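Local coordinates for protein dihydropyrimidinase (Brevibacillus agri, PDB 3SFW) that probably catalyses the reversible ring-opening hydrolysis of dihydropyrimidines and related cyclic amides at a two-zinc active site, at residues H58-D72 with G313-L327. Numbering follows the deposited sequence.
With ZN (zinc ion), chain F.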
loop_
_atom_site.group_PDB
_atom_site.type_symbol
_atom_site.label_atom_id
_atom_site.label_comp_id
_atom_site.label_asym_id
_atom_site.label_seq_id
_atom_site.Cartn_x
_atom_site.Cartn_y
_atom_site.Cartn_z
ATOM N N HIS A 58 -21.791 -13.426 -17.432
ATOM C CA HIS A 58 -22.270 -13.731 -16.084
ATOM C C HIS A 58 -23.792 -13.858 -16.025
ATOM O O HIS A 58 -24.500 -12.909 -15.673
ATOM C CB HIS A 58 -21.738 -12.704 -15.074
ATOM C CG HIS A 58 -21.874 -13.135 -13.639
ATOM N ND1 HIS A 58 -20.995 -12.721 -12.657
ATOM C CD2 HIS A 58 -22.731 -14.006 -13.042
ATOM C CE1 HIS A 58 -21.322 -13.299 -11.509
ATOM N NE2 HIS A 58 -22.368 -14.085 -11.722
ATOM N N THR A 59 -24.307 -15.030 -16.436
ATOM C CA THR A 59 -25.782 -15.225 -16.434
ATOM C C THR A 59 -26.162 -16.517 -15.714
ATOM O O THR A 59 -25.343 -17.426 -15.583
ATOM C CB THR A 59 -26.385 -15.225 -17.855
ATOM O OG1 THR A 59 -25.918 -16.365 -18.600
ATOM C CG2 THR A 59 -25.900 -13.941 -18.637
ATOM N N HIS A 60 -27.395 -16.557 -15.212
ATOM C CA HIS A 60 -27.932 -17.706 -14.494
ATOM C C HIS A 60 -29.359 -17.981 -14.993
ATOM O O HIS A 60 -30.352 -17.726 -14.273
ATOM C CB HIS A 60 -27.968 -17.423 -12.976
ATOM C CG HIS A 60 -26.616 -17.155 -12.389
ATOM N ND1 HIS A 60 -25.714 -18.167 -12.126
ATOM C CD2 HIS A 60 -25.998 -15.996 -12.065
ATOM C CE1 HIS A 60 -24.617 -17.646 -11.593
ATOM N NE2 HIS A 60 -24.753 -16.323 -11.575
ATOM N N LEU A 61 -29.471 -18.429 -16.245
ATOM C CA LEU A 61 -30.808 -18.667 -16.805
ATOM C C LEU A 61 -31.321 -20.059 -16.374
ATOM O O LEU A 61 -30.564 -21.049 -16.379
ATOM C CB LEU A 61 -30.732 -18.604 -18.340
ATOM C CG LEU A 61 -30.116 -17.316 -18.907
ATOM C CD1 LEU A 61 -30.255 -17.308 -20.448
ATOM C CD2 LEU A 61 -30.871 -16.082 -18.321
ATOM N N ASP A 62 -32.624 -20.150 -16.067
ATOM C CA ASP A 62 -33.233 -21.404 -15.643
ATOM C C ASP A 62 -32.451 -22.080 -14.537
ATOM O O ASP A 62 -32.191 -23.304 -14.586
ATOM C CB ASP A 62 -33.388 -22.359 -16.837
ATOM C CG ASP A 62 -34.476 -23.415 -16.614
ATOM O OD1 ASP A 62 -35.547 -23.098 -16.040
ATOM O OD2 ASP A 62 -34.250 -24.569 -17.033
ATOM N N MET A 63 -32.000 -21.291 -13.578
ATOM C CA MET A 63 -31.109 -21.792 -12.541
ATOM C C MET A 63 -31.925 -22.197 -11.306
ATOM O O MET A 63 -32.670 -21.390 -10.752
ATOM C CB MET A 63 -30.155 -20.663 -12.122
ATOM C CG MET A 63 -29.174 -21.086 -10.981
ATOM S SD MET A 63 -28.669 -19.603 -10.074
ATOM C CE MET A 63 -27.398 -20.189 -9.013
ATOM N N PRO A 64 -31.712 -23.409 -10.801
ATOM C CA PRO A 64 -32.327 -23.752 -9.498
ATOM C C PRO A 64 -31.556 -23.114 -8.340
ATOM O O PRO A 64 -30.350 -23.364 -8.194
ATOM C CB PRO A 64 -32.183 -25.288 -9.438
ATOM C CG PRO A 64 -30.925 -25.578 -10.273
ATOM C CD PRO A 64 -30.846 -24.485 -11.341
ATOM N N PHE A 65 -32.228 -22.317 -7.521
ATOM C CA PHE A 65 -31.528 -21.537 -6.453
ATOM C C PHE A 65 -32.570 -20.887 -5.558
ATOM O O PHE A 65 -33.683 -20.599 -6.012
ATOM C CB PHE A 65 -30.655 -20.441 -7.102
ATOM C CG PHE A 65 -29.682 -19.739 -6.154
ATOM C CD1 PHE A 65 -28.710 -20.460 -5.442
ATOM C CD2 PHE A 65 -29.551 -18.352 -6.238
ATOM C CE1 PHE A 65 -27.719 -19.791 -4.714
ATOM C CE2 PHE A 65 -28.569 -17.664 -5.510
ATOM C CZ PHE A 65 -27.655 -18.406 -4.717
ATOM N N GLY A 66 -32.220 -20.703 -4.288
ATOM C CA GLY A 66 -33.024 -19.869 -3.386
ATOM C C GLY A 66 -34.369 -20.514 -3.099
ATOM O O GLY A 66 -35.334 -19.825 -2.806
ATOM N N GLY A 67 -34.442 -21.841 -3.244
ATOM C CA GLY A 67 -35.697 -22.589 -3.049
ATOM C C GLY A 67 -36.641 -22.521 -4.226
ATOM O O GLY A 67 -37.834 -22.852 -4.106
ATOM N N THR A 68 -36.137 -22.065 -5.384
ATOM C CA THR A 68 -37.033 -21.870 -6.553
ATOM C C THR A 68 -36.179 -21.929 -7.819
ATOM O O THR A 68 -35.133 -22.600 -7.806
ATOM C CB THR A 68 -37.957 -20.607 -6.400
ATOM O OG1 THR A 68 -38.836 -20.481 -7.530
ATOM C CG2 THR A 68 -37.141 -19.314 -6.158
ATOM N N VAL A 69 -36.655 -21.369 -8.920
ATOM C CA VAL A 69 -35.883 -21.411 -10.197
ATOM C C VAL A 69 -35.904 -20.016 -10.789
ATOM O O VAL A 69 -36.939 -19.376 -10.765
ATOM C CB VAL A 69 -36.484 -22.402 -11.188
ATOM C CG1 VAL A 69 -35.735 -22.388 -12.545
ATOM C CG2 VAL A 69 -36.449 -23.805 -10.588
ATOM N N THR A 70 -34.785 -19.539 -11.367
ATOM C CA THR A 70 -34.811 -18.163 -11.892
ATOM C C THR A 70 -35.865 -18.024 -12.975
ATOM O O THR A 70 -36.147 -18.979 -13.751
ATOM C CB THR A 70 -33.424 -17.650 -12.387
ATOM O OG1 THR A 70 -32.914 -18.528 -13.425
ATOM C CG2 THR A 70 -32.465 -17.599 -11.277
ATOM N N SER A 71 -36.424 -16.814 -13.099
ATOM C CA SER A 71 -37.653 -16.686 -13.834
ATOM C C SER A 71 -37.460 -16.524 -15.324
ATOM O O SER A 71 -38.405 -16.670 -16.054
ATOM C CB SER A 71 -38.522 -15.534 -13.300
ATOM O OG SER A 71 -37.890 -14.305 -13.534
ATOM N N ASP A 72 -36.241 -16.195 -15.786
ATOM C CA ASP A 72 -35.961 -16.286 -17.224
ATOM C C ASP A 72 -35.367 -17.640 -17.522
ATOM O O ASP A 72 -34.459 -18.070 -16.819
ATOM C CB ASP A 72 -34.920 -15.223 -17.656
ATOM C CG ASP A 72 -35.560 -13.883 -18.024
ATOM O OD1 ASP A 72 -36.608 -13.854 -18.705
ATOM O OD2 ASP A 72 -34.937 -12.858 -17.695
ATOM N N GLY A 313 -20.254 -7.793 -16.309
ATOM C CA GLY A 313 -21.262 -8.807 -16.543
ATOM C C GLY A 313 -22.513 -8.409 -15.768
ATOM O O GLY A 313 -22.470 -7.480 -14.958
ATOM N N SER A 314 -23.629 -9.096 -16.000
ATOM C CA SER A 314 -24.893 -8.697 -15.318
ATOM C C SER A 314 -25.106 -9.438 -13.983
ATOM O O SER A 314 -25.719 -8.866 -13.070
ATOM C CB SER A 314 -26.123 -8.958 -16.224
ATOM O OG SER A 314 -26.184 -10.340 -16.550
ATOM N N ASP A 315 -24.643 -10.701 -13.874
ATOM C CA ASP A 315 -25.125 -11.619 -12.783
ATOM C C ASP A 315 -26.669 -11.682 -12.858
ATOM O O ASP A 315 -27.392 -11.662 -11.835
ATOM C CB ASP A 315 -24.620 -11.231 -11.355
ATOM C CG ASP A 315 -24.808 -12.343 -10.327
ATOM O OD1 ASP A 315 -24.940 -13.534 -10.740
ATOM O OD2 ASP A 315 -24.849 -12.005 -9.101
ATOM N N HIS A 316 -27.175 -11.806 -14.072
ATOM C CA HIS A 316 -28.641 -11.898 -14.259
ATOM C C HIS A 316 -29.136 -13.164 -13.546
ATOM O O HIS A 316 -28.752 -14.278 -13.907
ATOM C CB HIS A 316 -28.973 -12.022 -15.750
ATOM C CG HIS A 316 -30.444 -11.988 -16.029
ATOM N ND1 HIS A 316 -31.225 -10.891 -15.717
ATOM C CD2 HIS A 316 -31.263 -12.893 -16.606
ATOM C CE1 HIS A 316 -32.475 -11.133 -16.073
ATOM N NE2 HIS A 316 -32.528 -12.351 -16.604
ATOM N N CYS A 317 -30.018 -12.992 -12.559
ATOM C CA CYS A 317 -30.405 -14.131 -11.727
ATOM C C CYS A 317 -31.832 -13.749 -11.198
ATOM O O CYS A 317 -32.011 -13.504 -10.005
ATOM C CB CYS A 317 -29.366 -14.292 -10.597
ATOM S SG CYS A 317 -29.542 -15.870 -9.654
ATOM N N PRO A 318 -32.812 -13.658 -12.113
ATOM C CA PRO A 318 -34.075 -12.969 -11.787
ATOM C C PRO A 318 -35.067 -13.845 -10.999
ATOM O O PRO A 318 -35.216 -15.053 -11.274
ATOM C CB PRO A 318 -34.637 -12.614 -13.169
ATOM C CG PRO A 318 -34.163 -13.804 -14.026
ATOM C CD PRO A 318 -32.724 -13.981 -13.550
ATOM N N PHE A 319 -35.749 -13.220 -10.042
ATOM C CA PHE A 319 -36.891 -13.851 -9.366
ATOM C C PHE A 319 -37.972 -12.794 -9.269
ATOM O O PHE A 319 -37.691 -11.640 -8.895
ATOM C CB PHE A 319 -36.480 -14.264 -7.955
ATOM C CG PHE A 319 -35.364 -15.275 -7.915
ATOM C CD1 PHE A 319 -35.632 -16.632 -8.127
ATOM C CD2 PHE A 319 -34.038 -14.872 -7.683
ATOM C CE1 PHE A 319 -34.590 -17.580 -8.139
ATOM C CE2 PHE A 319 -32.973 -15.830 -7.649
ATOM C CZ PHE A 319 -33.267 -17.193 -7.830
ATOM N N ASN A 320 -39.205 -13.172 -9.579
ATOM C CA ASN A 320 -40.314 -12.258 -9.387
ATOM C C ASN A 320 -40.405 -11.763 -7.943
ATOM O O ASN A 320 -40.171 -12.498 -6.984
ATOM C CB ASN A 320 -41.632 -12.948 -9.765
ATOM C CG ASN A 320 -41.724 -13.217 -11.220
ATOM O OD1 ASN A 320 -41.860 -12.296 -12.014
ATOM N ND2 ASN A 320 -41.588 -14.496 -11.606
ATOM N N PHE A 321 -40.828 -10.520 -7.804
ATOM C CA PHE A 321 -41.108 -9.953 -6.503
ATOM C C PHE A 321 -42.284 -10.703 -5.873
ATOM O O PHE A 321 -42.199 -11.140 -4.722
ATOM C CB PHE A 321 -41.503 -8.497 -6.666
ATOM C CG PHE A 321 -41.726 -7.792 -5.340
ATOM C CD1 PHE A 321 -40.782 -7.861 -4.335
ATOM C CD2 PHE A 321 -42.897 -7.080 -5.107
ATOM C CE1 PHE A 321 -40.967 -7.198 -3.122
ATOM C CE2 PHE A 321 -43.077 -6.399 -3.902
ATOM C CZ PHE A 321 -42.117 -6.463 -2.917
ATOM N N SER A 322 -43.347 -10.875 -6.644
ATOM C CA SER A 322 -44.493 -11.648 -6.156
ATOM C C SER A 322 -44.173 -13.149 -6.177
ATOM O O SER A 322 -43.673 -13.707 -7.197
ATOM C CB SER A 322 -45.745 -11.353 -6.988
ATOM O OG SER A 322 -46.791 -12.238 -6.642
ATOM N N GLY A 323 -44.430 -13.809 -5.059
ATOM C CA GLY A 323 -44.251 -15.245 -5.001
ATOM C C GLY A 323 -42.819 -15.628 -4.656
ATOM O O GLY A 323 -42.571 -16.255 -3.610
ATOM N N GLN A 324 -41.863 -15.252 -5.526
ATOM C CA GLN A 324 -40.534 -15.775 -5.387
ATOM C C GLN A 324 -39.749 -14.981 -4.356
ATOM O O GLN A 324 -39.276 -15.545 -3.389
ATOM C CB GLN A 324 -39.803 -15.792 -6.753
ATOM C CG GLN A 324 -40.401 -16.844 -7.682
ATOM C CD GLN A 324 -39.649 -16.932 -8.978
ATOM O OE1 GLN A 324 -39.649 -15.981 -9.772
ATOM N NE2 GLN A 324 -38.996 -18.067 -9.208
ATOM N N LYS A 325 -39.624 -13.662 -4.534
ATOM C CA LYS A 325 -38.899 -12.922 -3.517
ATOM C C LYS A 325 -39.642 -13.066 -2.157
ATOM O O LYS A 325 -39.007 -13.076 -1.106
ATOM C CB LYS A 325 -38.760 -11.419 -3.852
ATOM C CG LYS A 325 -37.763 -11.081 -5.026
ATOM C CD LYS A 325 -36.291 -11.316 -4.627
ATOM C CE LYS A 325 -35.312 -10.983 -5.808
ATOM N NZ LYS A 325 -33.910 -11.134 -5.335
ATOM N N GLU A 326 -40.967 -13.212 -2.229
ATOM C CA GLU A 326 -41.815 -13.372 -1.021
ATOM C C GLU A 326 -41.554 -14.642 -0.224
ATOM O O GLU A 326 -41.916 -14.722 0.952
ATOM C CB GLU A 326 -43.298 -13.285 -1.399
ATOM C CG GLU A 326 -43.716 -11.937 -2.001
ATOM C CD GLU A 326 -45.239 -11.851 -2.150
ATOM O OE1 GLU A 326 -45.802 -12.543 -3.047
ATOM O OE2 GLU A 326 -45.864 -11.215 -1.265
ATOM N N LEU A 327 -40.815 -15.593 -0.788
ATOM C CA LEU A 327 -40.367 -16.699 0.031
ATOM C C LEU A 327 -39.612 -16.174 1.253
ATOM O O LEU A 327 -39.521 -16.867 2.286
ATOM C CB LEU A 327 -39.484 -17.663 -0.781
ATOM C CG LEU A 327 -40.228 -18.396 -1.904
ATOM C CD1 LEU A 327 -39.173 -19.078 -2.780
ATOM C CD2 LEU A 327 -41.197 -19.466 -1.313
HETATM ZN ZN ZN F . -23.585 -15.116 -10.292
#
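D315 meets H58 and H60 around one zinc ion. The aspartate side chain first lies over the face of the H58 ring: D315 CB is 3.7 Å from the centroid of the H58 ring, a CH-pi contact made almost along the ring normal. With CG anti to the backbone N (chi1 -165°), the side chain runs beside the imidazole in the same direction. At the end D315 OD1 binds zinc at 2.1 Å, in the plane of the H60 ring at its edge, whereas D315 OD2 stays 3.6 Å from that zinc. H58 NE2 and H60 NE2 are bound to the same ion, which the carboxylated K150 also ligates; E262 OE1 is hydrogen-bonded to H58 ND1. This is the metal centre of an amidohydrolase TIM barrel: the HxH pair sits at the end of the first barrel strand, 49-59, H60 just beyond it, and the aspartate shortly after the last barrel strand, 311-312.

Beyond the metal, H60 N donates to H316 O, part of the single bridge that pairs T59 with H316. The H316 ring gives its NE2-H, in the ring plane, to the anti lone pair of D72 OD2 at 2.7 Å; D72 OD1 is taken by T76 and N412. Farther out, C317 SG touches both M63 SD and T70 CG2, and T70 CG2 reaches the F319 ring at CZ (3.6 Å). At the far end, the amide of Q324 spends its NE2 twice, on T68 OG1 in a nearly straight bond (166°) and on V69 O, while its OE1 accepts from N320 N, fixing the amide's rotation against the hairpin strand 68-69.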